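Local coordinates for NTP pyrophosphohydrolase MazG-like domain-containing protein (Vibrio sp. DAT722, PDB 2Q73), which probably hydrolyses nucleoside triphosphates to monophosphates and pyrophosphate as a magnesium-dependent, MazG-type house-cleaning enzyme built as an all-helical tetramer, at residues Q7-I10 with K11-D14; H22-F25 with K26-E30; L34-S37 with I38-G41; V62-Y65 with V66-A70; L77-T80 with H81-K84. One frame throughout, in Å; residues are numbered along the deposited sequence.

Contact 1 (Q7-I10 with K11-D14)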
loop_
_atom_site.group_PDB
_atom_site.type_symbol
_atom_site.label_atom_id
_atom_site.label_comp_id
_atom_site.label_asym_id
_atom_site.label_seq_id
_atom_site.Cartn_x
_atom_site.Cartn_y
_atom_site.Cartn_z
ATOM N N GLN C 7 13.883 -5.372 -17.235
ATOM C CA GLN C 7 14.362 -4.188 -16.511
ATOM C C GLN C 7 15.046 -3.212 -17.471
ATOM O O GLN C 7 14.818 -2.002 -17.393
ATOM C CB GLN C 7 15.316 -4.591 -15.390
ATOM C CG GLN C 7 15.329 -3.641 -14.201
ATOM C CD GLN C 7 16.508 -3.886 -13.277
ATOM O OE1 GLN C 7 16.752 -5.019 -12.828
ATOM N NE2 GLN C 7 17.242 -2.825 -12.979
ATOM N N SER C 8 15.859 -3.740 -18.386
ATOM C CA SER C 8 16.569 -2.893 -19.346
ATOM C C SER C 8 15.650 -2.324 -20.433
ATOM O O SER C 8 15.843 -1.187 -20.859
ATOM C CB SER C 8 17.820 -3.580 -19.923
ATOM O OG SER C 8 17.470 -4.645 -20.772
ATOM N N HIS C 9 14.638 -3.087 -20.850
ATOM C CA HIS C 9 13.623 -2.585 -21.787
ATOM C C HIS C 9 12.788 -1.450 -21.167
ATOM O O HIS C 9 12.488 -0.458 -21.830
ATOM C CB HIS C 9 12.735 -3.733 -22.310
ATOM C CG HIS C 9 13.401 -4.594 -23.342
ATOM N ND1 HIS C 9 12.694 -5.413 -24.197
ATOM C CD2 HIS C 9 14.707 -4.749 -23.672
ATOM C CE1 HIS C 9 13.536 -6.044 -24.997
ATOM N NE2 HIS C 9 14.763 -5.659 -24.699
ATOM N N ILE C 10 12.445 -1.580 -19.889
ATOM C CA ILE C 10 11.712 -0.526 -19.193
ATOM C C ILE C 10 12.588 0.727 -19.069
ATOM O O ILE C 10 12.114 1.840 -19.319
ATOM C CB ILE C 10 11.194 -0.999 -17.826
ATOM C CG1 ILE C 10 10.090 -2.048 -18.017
ATOM C CG2 ILE C 10 10.675 0.201 -16.969
ATOM C CD1 ILE C 10 9.593 -2.657 -16.694
ATOM N N LYS C 11 13.863 0.543 -18.723
ATOM C CA LYS C 11 14.808 1.668 -18.678
ATOM C C LYS C 11 14.897 2.444 -19.994
ATOM O O LYS C 11 14.943 3.674 -19.978
ATOM C CB LYS C 11 16.207 1.220 -18.235
ATOM C CG LYS C 11 17.135 2.394 -17.971
ATOM C CD LYS C 11 18.393 2.006 -17.248
ATOM C CE LYS C 11 19.280 3.232 -17.112
ATOM N NZ LYS C 11 20.501 2.948 -16.328
ATOM N N GLU C 12 14.924 1.731 -21.123
ATOM C CA GLU C 12 14.958 2.351 -22.461
ATOM C C GLU C 12 13.753 3.254 -22.733
ATOM O O GLU C 12 13.867 4.279 -23.402
ATOM C CB GLU C 12 15.007 1.276 -23.554
ATOM C CG GLU C 12 16.334 0.542 -23.697
ATOM C CD GLU C 12 16.327 -0.484 -24.853
ATOM O OE1 GLU C 12 15.569 -1.494 -24.805
ATOM O OE2 GLU C 12 17.090 -0.276 -25.812
ATOM N N PHE C 13 12.605 2.833 -22.215
ATOM C CA PHE C 13 11.305 3.451 -22.438
ATOM C C PHE C 13 10.977 4.562 -21.412
ATOM O O PHE C 13 10.314 5.549 -21.730
ATOM C CB PHE C 13 10.241 2.345 -22.307
ATOM C CG PHE C 13 8.822 2.833 -22.429
ATOM C CD1 PHE C 13 8.350 3.332 -23.649
ATOM C CD2 PHE C 13 7.955 2.772 -21.343
ATOM C CE1 PHE C 13 7.042 3.779 -23.774
ATOM C CE2 PHE C 13 6.642 3.223 -21.461
ATOM C CZ PHE C 13 6.190 3.730 -22.685
ATOM N N ASP C 14 11.455 4.400 -20.189
ATOM C CA ASP C 14 10.937 5.180 -19.079
ATOM C C ASP C 14 11.984 5.244 -17.973
ATOM O O ASP C 14 12.001 4.422 -17.058
ATOM C CB ASP C 14 9.634 4.523 -18.581
ATOM C CG ASP C 14 8.958 5.287 -17.430
ATOM O OD1 ASP C 14 9.436 6.378 -17.031
ATOM O OD2 ASP C 14 7.932 4.779 -16.927
#

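Contact 2 (H22-F25 with K26-E30). With MG (magnesium ion), chain G.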
loop_
_atom_site.group_PDB
_atom_site.type_symbol
_atom_site.label_atom_id
_atom_site.label_comp_id
_atom_site.label_asym_id
_atom_site.label_seq_id
_atom_site.Cartn_x
_atom_site.Cartn_y
_atom_site.Cartn_z
ATOM N N HIS C 22 7.705 10.150 -8.290
ATOM C CA HIS C 22 6.719 9.710 -9.307
ATOM C C HIS C 22 6.566 8.205 -9.298
ATOM O O HIS C 22 5.449 7.671 -9.262
ATOM C CB HIS C 22 7.119 10.172 -10.719
ATOM C CG HIS C 22 6.491 9.364 -11.822
ATOM N ND1 HIS C 22 5.226 9.619 -12.311
ATOM C CD2 HIS C 22 6.966 8.318 -12.543
ATOM C CE1 HIS C 22 4.944 8.756 -13.273
ATOM N NE2 HIS C 22 5.985 7.956 -13.435
ATOM N N TYR C 23 7.695 7.508 -9.343
ATOM C CA TYR C 23 7.672 6.074 -9.454
ATOM C C TYR C 23 7.149 5.418 -8.188
ATOM O O TYR C 23 6.474 4.389 -8.268
ATOM C CB TYR C 23 9.037 5.528 -9.819
ATOM C CG TYR C 23 9.481 5.937 -11.190
ATOM C CD1 TYR C 23 10.373 7.001 -11.353
ATOM C CD2 TYR C 23 9.054 5.247 -12.321
ATOM C CE1 TYR C 23 10.826 7.387 -12.603
ATOM C CE2 TYR C 23 9.507 5.629 -13.618
ATOM C CZ TYR C 23 10.388 6.691 -13.738
ATOM O OH TYR C 23 10.859 7.094 -14.968
ATOM N N PHE C 24 7.453 6.006 -7.033
ATOM C CA PHE C 24 6.978 5.436 -5.787
ATOM C C PHE C 24 5.453 5.619 -5.627
ATOM O O PHE C 24 4.755 4.668 -5.285
ATOM C CB PHE C 24 7.721 6.045 -4.571
ATOM C CG PHE C 24 7.312 5.414 -3.281
ATOM C CD1 PHE C 24 7.673 4.083 -3.019
ATOM C CD2 PHE C 24 6.528 6.106 -2.348
ATOM C CE1 PHE C 24 7.291 3.458 -1.815
ATOM C CE2 PHE C 24 6.128 5.490 -1.149
ATOM C CZ PHE C 24 6.500 4.165 -0.891
ATOM N N PHE C 25 4.945 6.833 -5.897
ATOM C CA PHE C 25 3.490 7.060 -5.959
ATOM C C PHE C 25 2.794 6.086 -6.903
ATOM O O PHE C 25 1.760 5.505 -6.558
ATOM C CB PHE C 25 3.188 8.477 -6.437
ATOM C CG PHE C 25 3.517 9.547 -5.446
ATOM C CD1 PHE C 25 3.088 9.453 -4.115
ATOM C CD2 PHE C 25 4.184 10.712 -5.865
ATOM C CE1 PHE C 25 3.376 10.489 -3.198
ATOM C CE2 PHE C 25 4.464 11.729 -4.968
ATOM C CZ PHE C 25 4.068 11.610 -3.629
ATOM N N LYS C 26 3.350 5.895 -8.091
ATOM C CA LYS C 26 2.746 4.970 -9.049
ATOM C C LYS C 26 2.737 3.536 -8.552
ATOM O O LYS C 26 1.743 2.826 -8.772
ATOM C CB LYS C 26 3.426 5.048 -10.434
ATOM C CG LYS C 26 3.137 6.322 -11.267
ATOM C CD LYS C 26 1.664 6.611 -11.522
ATOM C CE LYS C 26 0.963 5.481 -12.283
ATOM N NZ LYS C 26 -0.498 5.767 -12.512
ATOM N N LEU C 27 3.821 3.099 -7.906
ATOM C CA LEU C 27 3.859 1.750 -7.324
ATOM C C LEU C 27 2.667 1.553 -6.374
ATOM O O LEU C 27 1.956 0.541 -6.466
ATOM C CB LEU C 27 5.180 1.461 -6.571
ATOM C CG LEU C 27 5.207 0.124 -5.792
ATOM C CD1 LEU C 27 5.207 -1.050 -6.778
ATOM C CD2 LEU C 27 6.428 0.063 -4.881
ATOM N N ILE C 28 2.482 2.501 -5.463
ATOM C CA ILE C 28 1.407 2.413 -4.459
ATOM C C ILE C 28 0.022 2.470 -5.148
ATOM O O ILE C 28 -0.892 1.740 -4.747
ATOM C CB ILE C 28 1.558 3.490 -3.381
ATOM C CG1 ILE C 28 2.990 3.479 -2.783
ATOM C CG2 ILE C 28 0.406 3.383 -2.295
ATOM C CD1 ILE C 28 3.420 2.134 -2.151
ATOM N N GLU C 29 -0.115 3.302 -6.195
ATOM C CA GLU C 29 -1.369 3.357 -6.957
ATOM C C GLU C 29 -1.674 1.993 -7.548
ATOM O O GLU C 29 -2.823 1.537 -7.515
ATOM C CB GLU C 29 -1.295 4.407 -8.076
ATOM C CG GLU C 29 -1.333 5.800 -7.567
ATOM C CD GLU C 29 -0.890 6.792 -8.620
ATOM O OE1 GLU C 29 -1.445 6.734 -9.736
ATOM O OE2 GLU C 29 0.009 7.611 -8.317
ATOM N N GLU C 30 -0.653 1.332 -8.090
ATOM C CA GLU C 30 -0.891 0.008 -8.709
ATOM C C GLU C 30 -1.202 -1.069 -7.685
ATOM O O GLU C 30 -2.001 -1.970 -7.954
ATOM C CB GLU C 30 0.272 -0.436 -9.610
ATOM C CG GLU C 30 0.582 0.547 -10.751
ATOM C CD GLU C 30 -0.581 0.846 -11.693
ATOM O OE1 GLU C 30 -1.557 0.076 -11.804
ATOM O OE2 GLU C 30 -0.504 1.893 -12.373
HETATM MG MG MG G . -3.236 -0.473 -13.227
HETATM O O HOH W 1 -5.340 -0.639 -14.351
#

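Contact 3 (L34-S37 with I38-G41)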
loop_
_atom_site.group_PDB
_atom_site.type_symbol
_atom_site.label_atom_id
_atom_site.label_comp_id
_atom_site.label_asym_id
_atom_site.label_seq_id
_atom_site.Cartn_x
_atom_site.Cartn_y
_atom_site.Cartn_z
ATOM N N LEU C 34 -4.352 -3.370 -7.678
ATOM C CA LEU C 34 -4.234 -4.807 -7.439
ATOM C C LEU C 34 -5.219 -5.308 -6.360
ATOM O O LEU C 34 -5.894 -6.337 -6.543
ATOM C CB LEU C 34 -2.790 -5.193 -7.047
ATOM C CG LEU C 34 -2.533 -6.683 -6.735
ATOM C CD1 LEU C 34 -2.837 -7.584 -7.964
ATOM C CD2 LEU C 34 -1.103 -6.863 -6.303
ATOM N N SER C 35 -5.279 -4.591 -5.245
ATOM C CA SER C 35 -6.204 -4.919 -4.174
ATOM C C SER C 35 -7.629 -5.049 -4.675
ATOM O O SER C 35 -8.303 -6.035 -4.375
ATOM C CB SER C 35 -6.115 -3.836 -3.102
ATOM O OG SER C 35 -6.769 -4.311 -1.964
ATOM N N GLU C 36 -8.065 -4.074 -5.479
ATOM C CA GLU C 36 -9.396 -4.085 -6.083
ATOM C C GLU C 36 -9.615 -5.298 -7.001
ATOM O O GLU C 36 -10.658 -5.956 -6.908
ATOM C CB GLU C 36 -9.625 -2.788 -6.867
ATOM C CG GLU C 36 -11.068 -2.617 -7.384
ATOM C CD GLU C 36 -11.237 -1.392 -8.258
ATOM O OE1 GLU C 36 -10.226 -0.694 -8.549
ATOM O OE2 GLU C 36 -12.387 -1.141 -8.674
ATOM N N SER C 37 -8.659 -5.574 -7.897
ATOM C CA SER C 37 -8.766 -6.724 -8.811
ATOM C C SER C 37 -8.871 -8.054 -8.053
ATOM O O SER C 37 -9.629 -8.938 -8.454
ATOM C CB SER C 37 -7.604 -6.772 -9.830
ATOM O OG SER C 37 -6.379 -7.144 -9.190
ATOM N N ILE C 38 -8.115 -8.191 -6.961
ATOM C CA ILE C 38 -8.185 -9.409 -6.144
ATOM C C ILE C 38 -9.531 -9.504 -5.405
ATOM O O ILE C 38 -10.169 -10.564 -5.397
ATOM C CB ILE C 38 -6.970 -9.532 -5.165
ATOM C CG1 ILE C 38 -5.681 -9.757 -5.981
ATOM C CG2 ILE C 38 -7.187 -10.679 -4.135
ATOM C CD1 ILE C 38 -4.371 -9.778 -5.146
ATOM N N ARG C 39 -9.977 -8.390 -4.828
ATOM C CA ARG C 39 -11.258 -8.375 -4.114
ATOM C C ARG C 39 -12.391 -8.776 -5.056
ATOM O O ARG C 39 -13.303 -9.507 -4.686
ATOM C CB ARG C 39 -11.505 -6.979 -3.525
ATOM C CG ARG C 39 -12.829 -6.840 -2.799
ATOM C CD ARG C 39 -12.976 -5.453 -2.138
ATOM N NE ARG C 39 -12.884 -4.326 -3.071
ATOM C CZ ARG C 39 -13.878 -3.864 -3.840
ATOM N NH1 ARG C 39 -15.084 -4.441 -3.858
ATOM N NH2 ARG C 39 -13.657 -2.820 -4.620
ATOM N N LYS C 40 -12.305 -8.302 -6.296
ATOM C CA LYS C 40 -13.336 -8.585 -7.282
ATOM C C LYS C 40 -13.190 -9.955 -7.972
ATOM O O LYS C 40 -14.029 -10.339 -8.810
ATOM C CB LYS C 40 -13.367 -7.451 -8.313
ATOM C CG LYS C 40 -13.923 -6.159 -7.754
ATOM C CD LYS C 40 -13.908 -5.065 -8.813
ATOM C CE LYS C 40 -14.639 -3.818 -8.352
ATOM N NZ LYS C 40 -14.732 -2.785 -9.451
ATOM N N GLY C 41 -12.133 -10.685 -7.619
ATOM C CA GLY C 41 -11.892 -12.034 -8.149
ATOM C C GLY C 41 -11.603 -12.103 -9.640
ATOM O O GLY C 41 -11.998 -13.082 -10.306
#

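Contact 4 (V62-Y65 with V66-A70)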
loop_
_atom_site.group_PDB
_atom_site.type_symbol
_atom_site.label_atom_id
_atom_site.label_comp_id
_atom_site.label_asym_id
_atom_site.label_seq_id
_atom_site.Cartn_x
_atom_site.Cartn_y
_atom_site.Cartn_z
ATOM N N VAL C 62 2.281 -3.589 -11.164
ATOM C CA VAL C 62 3.145 -3.536 -9.979
ATOM C C VAL C 62 4.595 -3.911 -10.373
ATOM O O VAL C 62 5.561 -3.193 -10.013
ATOM C CB VAL C 62 2.595 -4.426 -8.829
ATOM C CG1 VAL C 62 3.621 -4.535 -7.714
ATOM C CG2 VAL C 62 1.264 -3.832 -8.285
ATOM N N LEU C 63 4.736 -5.003 -11.126
ATOM C CA LEU C 63 6.027 -5.481 -11.647
ATOM C C LEU C 63 6.752 -4.386 -12.439
ATOM O O LEU C 63 7.972 -4.208 -12.289
ATOM C CB LEU C 63 5.831 -6.722 -12.529
ATOM C CG LEU C 63 7.047 -7.257 -13.288
ATOM C CD1 LEU C 63 8.074 -7.690 -12.275
ATOM C CD2 LEU C 63 6.673 -8.421 -14.218
ATOM N N TYR C 64 5.992 -3.652 -13.252
ATOM C CA TYR C 64 6.544 -2.572 -14.065
ATOM C C TYR C 64 7.193 -1.533 -13.158
ATOM O O TYR C 64 8.328 -1.134 -13.391
ATOM C CB TYR C 64 5.460 -1.913 -14.920
ATOM C CG TYR C 64 5.978 -0.745 -15.746
ATOM C CD1 TYR C 64 6.398 -0.931 -17.059
ATOM C CD2 TYR C 64 6.053 0.550 -15.204
ATOM C CE1 TYR C 64 6.882 0.136 -17.824
ATOM C CE2 TYR C 64 6.529 1.616 -15.956
ATOM C CZ TYR C 64 6.938 1.402 -17.265
ATOM O OH TYR C 64 7.426 2.447 -18.022
ATOM N N TYR C 65 6.483 -1.113 -12.113
ATOM C CA TYR C 65 7.042 -0.098 -11.204
ATOM C C TYR C 65 8.155 -0.609 -10.297
ATOM O O TYR C 65 9.057 0.153 -9.972
ATOM C CB TYR C 65 5.936 0.681 -10.474
ATOM C CG TYR C 65 5.299 1.618 -11.444
ATOM C CD1 TYR C 65 4.052 1.323 -12.029
ATOM C CD2 TYR C 65 5.999 2.755 -11.890
ATOM C CE1 TYR C 65 3.491 2.191 -12.986
ATOM C CE2 TYR C 65 5.470 3.599 -12.840
ATOM C CZ TYR C 65 4.220 3.311 -13.382
ATOM O OH TYR C 65 3.711 4.175 -14.288
ATOM N N VAL C 66 8.116 -1.898 -9.937
ATOM C CA VAL C 66 9.243 -2.535 -9.252
ATOM C C VAL C 66 10.508 -2.455 -10.141
ATOM O O VAL C 66 11.566 -2.046 -9.674
ATOM C CB VAL C 66 8.912 -3.986 -8.803
ATOM C CG1 VAL C 66 10.176 -4.744 -8.417
ATOM C CG2 VAL C 66 7.940 -3.978 -7.603
ATOM N N CYS C 67 10.385 -2.815 -11.421
ATOM C CA CYS C 67 11.530 -2.681 -12.351
ATOM C C CYS C 67 11.952 -1.218 -12.554
ATOM O O CYS C 67 13.155 -0.914 -12.596
ATOM C CB CYS C 67 11.214 -3.318 -13.696
ATOM S SG CYS C 67 11.061 -5.116 -13.606
ATOM N N ALA C 68 10.971 -0.328 -12.695
ATOM C CA ALA C 68 11.275 1.089 -12.935
ATOM C C ALA C 68 12.008 1.672 -11.725
ATOM O O ALA C 68 13.008 2.375 -11.878
ATOM C CB ALA C 68 10.022 1.869 -13.231
ATOM N N LEU C 69 11.540 1.340 -10.529
ATOM C CA LEU C 69 12.218 1.760 -9.291
ATOM C C LEU C 69 13.613 1.163 -9.176
ATOM O O LEU C 69 14.534 1.816 -8.683
ATOM C CB LEU C 69 11.389 1.373 -8.070
ATOM C CG LEU C 69 10.204 2.303 -7.773
ATOM C CD1 LEU C 69 9.171 1.601 -6.896
ATOM C CD2 LEU C 69 10.740 3.578 -7.089
ATOM N N ALA C 70 13.778 -0.085 -9.618
ATOM C CA ALA C 70 15.103 -0.689 -9.558
ATOM C C ALA C 70 16.083 0.129 -10.402
ATOM O O ALA C 70 17.229 0.390 -9.976
ATOM C CB ALA C 70 15.065 -2.151 -10.000
#

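Contact 5 (L77-T80 with H81-K84)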
loop_
_atom_site.group_PDB
_atom_site.type_symbol
_atom_site.label_atom_id
_atom_site.label_comp_id
_atom_site.label_asym_id
_atom_site.label_seq_id
_atom_site.Cartn_x
_atom_site.Cartn_y
_atom_site.Cartn_z
ATOM N N LEU C 77 18.128 -6.383 -10.438
ATOM C CA LEU C 77 17.191 -7.333 -9.823
ATOM C C LEU C 77 17.653 -8.783 -9.973
ATOM O O LEU C 77 17.509 -9.584 -9.046
ATOM C CB LEU C 77 15.753 -7.138 -10.336
ATOM C CG LEU C 77 15.051 -5.872 -9.842
ATOM C CD1 LEU C 77 13.825 -5.568 -10.702
ATOM C CD2 LEU C 77 14.693 -5.966 -8.356
ATOM N N GLU C 78 18.217 -9.108 -11.137
ATOM C CA GLU C 78 18.725 -10.454 -11.399
ATOM C C GLU C 78 19.883 -10.782 -10.453
ATOM O O GLU C 78 19.907 -11.851 -9.858
ATOM C CB GLU C 78 19.089 -10.611 -12.879
ATOM C CG GLU C 78 19.767 -11.938 -13.278
ATOM C CD GLU C 78 18.869 -13.167 -13.169
ATOM O OE1 GLU C 78 17.642 -13.041 -12.955
ATOM O OE2 GLU C 78 19.411 -14.286 -13.312
ATOM N N LYS C 79 20.814 -9.844 -10.281
ATOM C CA LYS C 79 21.934 -10.033 -9.349
ATOM C C LYS C 79 21.446 -10.141 -7.901
ATOM O O LYS C 79 21.946 -10.975 -7.134
ATOM C CB LYS C 79 22.975 -8.916 -9.492
ATOM C CG LYS C 79 24.280 -9.153 -8.727
ATOM C CD LYS C 79 25.097 -10.296 -9.333
ATOM C CE LYS C 79 26.432 -10.481 -8.613
ATOM N NZ LYS C 79 27.265 -11.522 -9.266
ATOM N N THR C 80 20.474 -9.296 -7.544
ATOM C CA THR C 80 19.858 -9.328 -6.213
ATOM C C THR C 80 19.204 -10.692 -5.971
ATOM O O THR C 80 19.400 -11.304 -4.912
ATOM C CB THR C 80 18.850 -8.162 -6.000
ATOM O OG1 THR C 80 19.532 -6.916 -6.191
ATOM C CG2 THR C 80 18.274 -8.198 -4.598
ATOM N N HIS C 81 18.467 -11.173 -6.973
ATOM C CA HIS C 81 17.880 -12.514 -6.951
ATOM C C HIS C 81 18.951 -13.566 -6.660
ATOM O O HIS C 81 18.769 -14.419 -5.793
ATOM C CB HIS C 81 17.158 -12.803 -8.276
ATOM C CG HIS C 81 16.624 -14.200 -8.399
ATOM N ND1 HIS C 81 16.887 -14.998 -9.495
ATOM C CD2 HIS C 81 15.867 -14.947 -7.560
ATOM C CE1 HIS C 81 16.301 -16.174 -9.328
ATOM N NE2 HIS C 81 15.663 -16.161 -8.167
ATOM N N GLU C 82 20.078 -13.479 -7.364
ATOM C CA GLU C 82 21.173 -14.415 -7.169
ATOM C C GLU C 82 21.688 -14.391 -5.724
ATOM O O GLU C 82 21.922 -15.451 -5.134
ATOM C CB GLU C 82 22.296 -14.133 -8.172
ATOM C CG GLU C 82 21.984 -14.586 -9.610
ATOM C CD GLU C 82 23.075 -14.170 -10.603
ATOM O OE1 GLU C 82 23.466 -12.957 -10.631
ATOM O OE2 GLU C 82 23.552 -15.056 -11.365
ATOM N N LEU C 83 21.837 -13.189 -5.156
ATOM C CA LEU C 83 22.300 -13.041 -3.772
ATOM C C LEU C 83 21.308 -13.643 -2.772
ATOM O O LEU C 83 21.714 -14.335 -1.829
ATOM C CB LEU C 83 22.583 -11.572 -3.429
ATOM C CG LEU C 83 23.850 -10.869 -3.939
ATOM C CD1 LEU C 83 23.607 -9.342 -3.898
ATOM C CD2 LEU C 83 25.128 -11.252 -3.143
ATOM N N LYS C 84 20.020 -13.388 -2.991
ATOM C CA LYS C 84 18.967 -13.980 -2.168
ATOM C C LYS C 84 18.952 -15.505 -2.290
ATOM O O LYS C 84 18.855 -16.197 -1.276
ATOM C CB LYS C 84 17.605 -13.385 -2.501
ATOM C CG LYS C 84 17.375 -11.980 -1.927
ATOM C CD LYS C 84 17.059 -12.013 -0.425
ATOM C CE LYS C 84 15.576 -12.236 -0.165
ATOM N NZ LYS C 84 15.263 -12.203 1.289
#

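Contact 1 (Q7-I10 with K11-D14)
The imidazole of His9 and the carboxylate of Glu12 run side by side out of the helix, their planes 42° apart. Glu12 OE1 comes obliquely to the ring, 3.6 Å from His9 CD2, neither squarely over a face nor in line with an edge. Both side chains reach this place in the same way, with CG anti to the carbonyl carbon. Nothing polar joins them: His9 NE2 and Glu12 OE1 are 4.2 Å apart, and a protonated imidazole would probably strengthen any attraction. The CG of Glu12 also lies over its own turn, 3.4 Å from Ser8 O. The other flat group, the Phe13 ring, leads away from 7-10 and leaves CB to touch Ile10 O; it packs on Tyr64 of helix 55-72 and on Asn88 of the second subunit.

Regular i to i+4 bonds run from Lys11 N to Gln7 O (3.0 Å) and from Glu12 N to Ser8 O (3.1 Å). At the end the pattern slackens. Phe13 N makes weak bonds to both His9 O and Ile10 O, while Asp14 N reaches Ile10 O at 2.8 Å, nearly along the C=O axis although its N-H is bent (131°). Ile10 turns inward onto Tyr64 and Cys67, and the Asp14 carboxylate is held by the hydroxyls of Tyr23 and Tyr64. The arrangement is that of the last two turns of an amphipathic helix in an all-alpha MazG fold: exposed His9 and Glu12 outside, an apolar side against helix 55-72, and Asp14, the first residue to leave helical geometry, bonded to helices 20-39 and 55-72.

Contact 2 (H22-F25 with K26-E30)
Lys26 CG sits over one face of the His22 imidazole, a CH-pi contact 4.0 Å from the ring centroid and displaced toward the rim, with His22 CE1 the nearest ring atom at 3.6 Å. Phe24 and Ile28 repeat the pattern two residues on, on another side of the helix: Ile28 CG1 lies 4.2 Å from the centroid of the Phe24 ring, 17° off its normal, and Ile28 CD1 touches Phe24 CZ. Phe24 has CG anti to the backbone N (chi1 -176°), which swings its ring along the helix toward Ile28. Backbone bonds such as Lys26 N to His22 O (3.0 Å) and Glu29 N to Phe25 O (2.9 Å) fix this i to i+4 spacing.

Beyond the imidazole the Lys26 chain bends twice, at chi2 and chi3. In the Glu29 conformer given here, one of two, NZ tentatively bonds Glu29 OE1 (3.1 Å) from above the carboxylate plane; a longer ion pair links Lys26 NZ to Glu30 OE2 at 3.9 Å. Helix 20-39 supplies part of the acidic magnesium site of the MazG fold: Glu30 OE1 binds the magnesium ion at 2.3 Å, together with Glu33, Glu58, Asp61 and a water. Lys26 probably acts from the second shell, beside the non-coordinating oxygen of Glu30. Further out, the same Glu29 conformer tentatively pairs OE2 with Arg39 of the third subunit, and the Phe24 and Phe25 rings meet Phe25 and Phe24 of the fourth.

Contact 3 (L34-S37 with I38-G41)
Leu34 and Ile38 form the close-packed side of the last turns of helix 20-39, Ile38 CD1 lying 3.9 Å from Leu34 CD1 and equally near Leu34 CG. Beside them, the carbonyl of Leu34 takes two donors: Ile38 N at 2.9 Å and the hydroxyl of Ser37, whose OG reaches Leu34 O at 2.8 Å. That second bond requires OG to stand between the backbone N and the carbonyl carbon (chi1 72°), folded back on the helix, so the buried hydroxyl is satisfied within its own turn. Leu34 and Ser37 also touch Glu58 of the magnesium site, while Ile38 packs on Phe25 of the third subunit and Phe24 of the second.

The helix ends here in a Schellman motif, with Gly41 at positive phi and its N bonded to Ile38 O (3.0 Å).

The more exposed side is polar. Glu36 and Lys40 lie alongside each other, both extended, and Lys40 NZ meets Glu36 OE2 at 3.0 Å on the anti side of the carboxylate, somewhat out of its plane. Arg39 crosses Glu36 with its guanidinium nearly parallel to the carboxylate (9°), yet Arg39 NH2 and Glu36 OE2 remain 4.6 Å apart; Arg39 NE has its partner in the third subunit.

Contact 4 (V62-Y65 with V66-A70)
Tyr64 and Tyr65 each bring a ring obliquely to the Ala68 methyl, Tyr65 CD2 at 4.3 Å and Tyr64 CE2 at 4.4 Å from Ala68 CB. The two neighbouring rings also meet one another: Tyr64 CD2 stands 3.6 Å above the plane of the Tyr65 ring, over its centre, while Tyr65 CG lies at the edge of the Tyr64 ring. Different first torsions bring the edge of Tyr64 over the face of Tyr65, CG being anti to the backbone N in Tyr64 (chi1 178°) but anti to the carbonyl carbon in Tyr65 (chi1 -74°).

Aliphatic and sulfur contacts are similarly long. Leu63 CD1 approaches Cys67 SG at 4.2 Å, and Val62 CG1 faces Val66 CG2 at 4.4 Å. They lie on the central helix of an all-alpha MazG subunit: helix 55-72 receives Leu6 on Leu63, Tyr23 on Ala68, Lys26 on Tyr65, Leu27 on Leu69 and Leu77 on Cys67. Val62, Leu63 and Val66 pack against Val66, Leu63 and Val62 of the second subunit.

The backbone bonds are regular, among them Cys67 N to Leu63 O at 2.9 Å and Leu69 N to Tyr65 O at 2.8 Å.

Contact 5 (L77-T80 with H81-K84)
Lys79 lays its CD beside the carboxylate of Glu82, 3.4 Å from Glu82 OE1, the two chains crossing at a slant. Lys79 CG is anti to the backbone N (chi1 -170°) and the chain then bends at chi2, so the methylene rather than the amine makes the contact; Lys79 NZ stays 4.3 Å from Glu82 OE1, an electrostatic neighbour and not a salt bridge. Glu82 is extended beyond CG, and that CG rests 3.4 Å from Glu78 O.

On the adjoining ridge Glu78 bends at chi2 and carries OE1 to 4.0 Å from His81 ND1. The approach is oblique, with carboxylate and ring planes 54° apart, and a protonated ring would probably be attracted more strongly. Glu78 OE2 and Glu82 OE2 are 4.6 Å apart, a like-charged pair that may be eased by the lysine nearby.

These pairs decorate the opening turns of helix 77-90, the terminal helix of the all-alpha subunit, which also packs on the second subunit: His81 meets the ring of Tyr60, Thr80 OG1 bonds Gln45 and Leu83 packs on Pro46, all of that subunit. The Thr80 hydroxyl is also hydrogen-bonded to Asn76 O in its own chain. Main-chain bonds keep the turns regular, from His81 N to Leu77 O (2.8 Å) through to Lys84 N and Thr80 O (2.9 Å). Leu77 packs on Ala70 of helix 55-72.

Contacts 2 and 4 are the buried ones, and they pack on each other; contact 4 is aromatic and aliphatic, whereas contact 2 adds a lysine-glutamate network and a magnesium ligand. Contacts 1, 3 and 5 are partly buried, with charged or His-Glu pairs on their outer sides. Contacts 2 and 3 share helix 20-39: the first holds a magnesium ligand, the second closes the helix. Contact 4, its centre about 4 Å from the chain's centre, touches contacts 1, 2 and 5. Contact 1 is hydrogen-bonded to contacts 2, 4 and 5. Contacts 3 and 5 lie on opposite sides of the chain's centre, both against the second subunit.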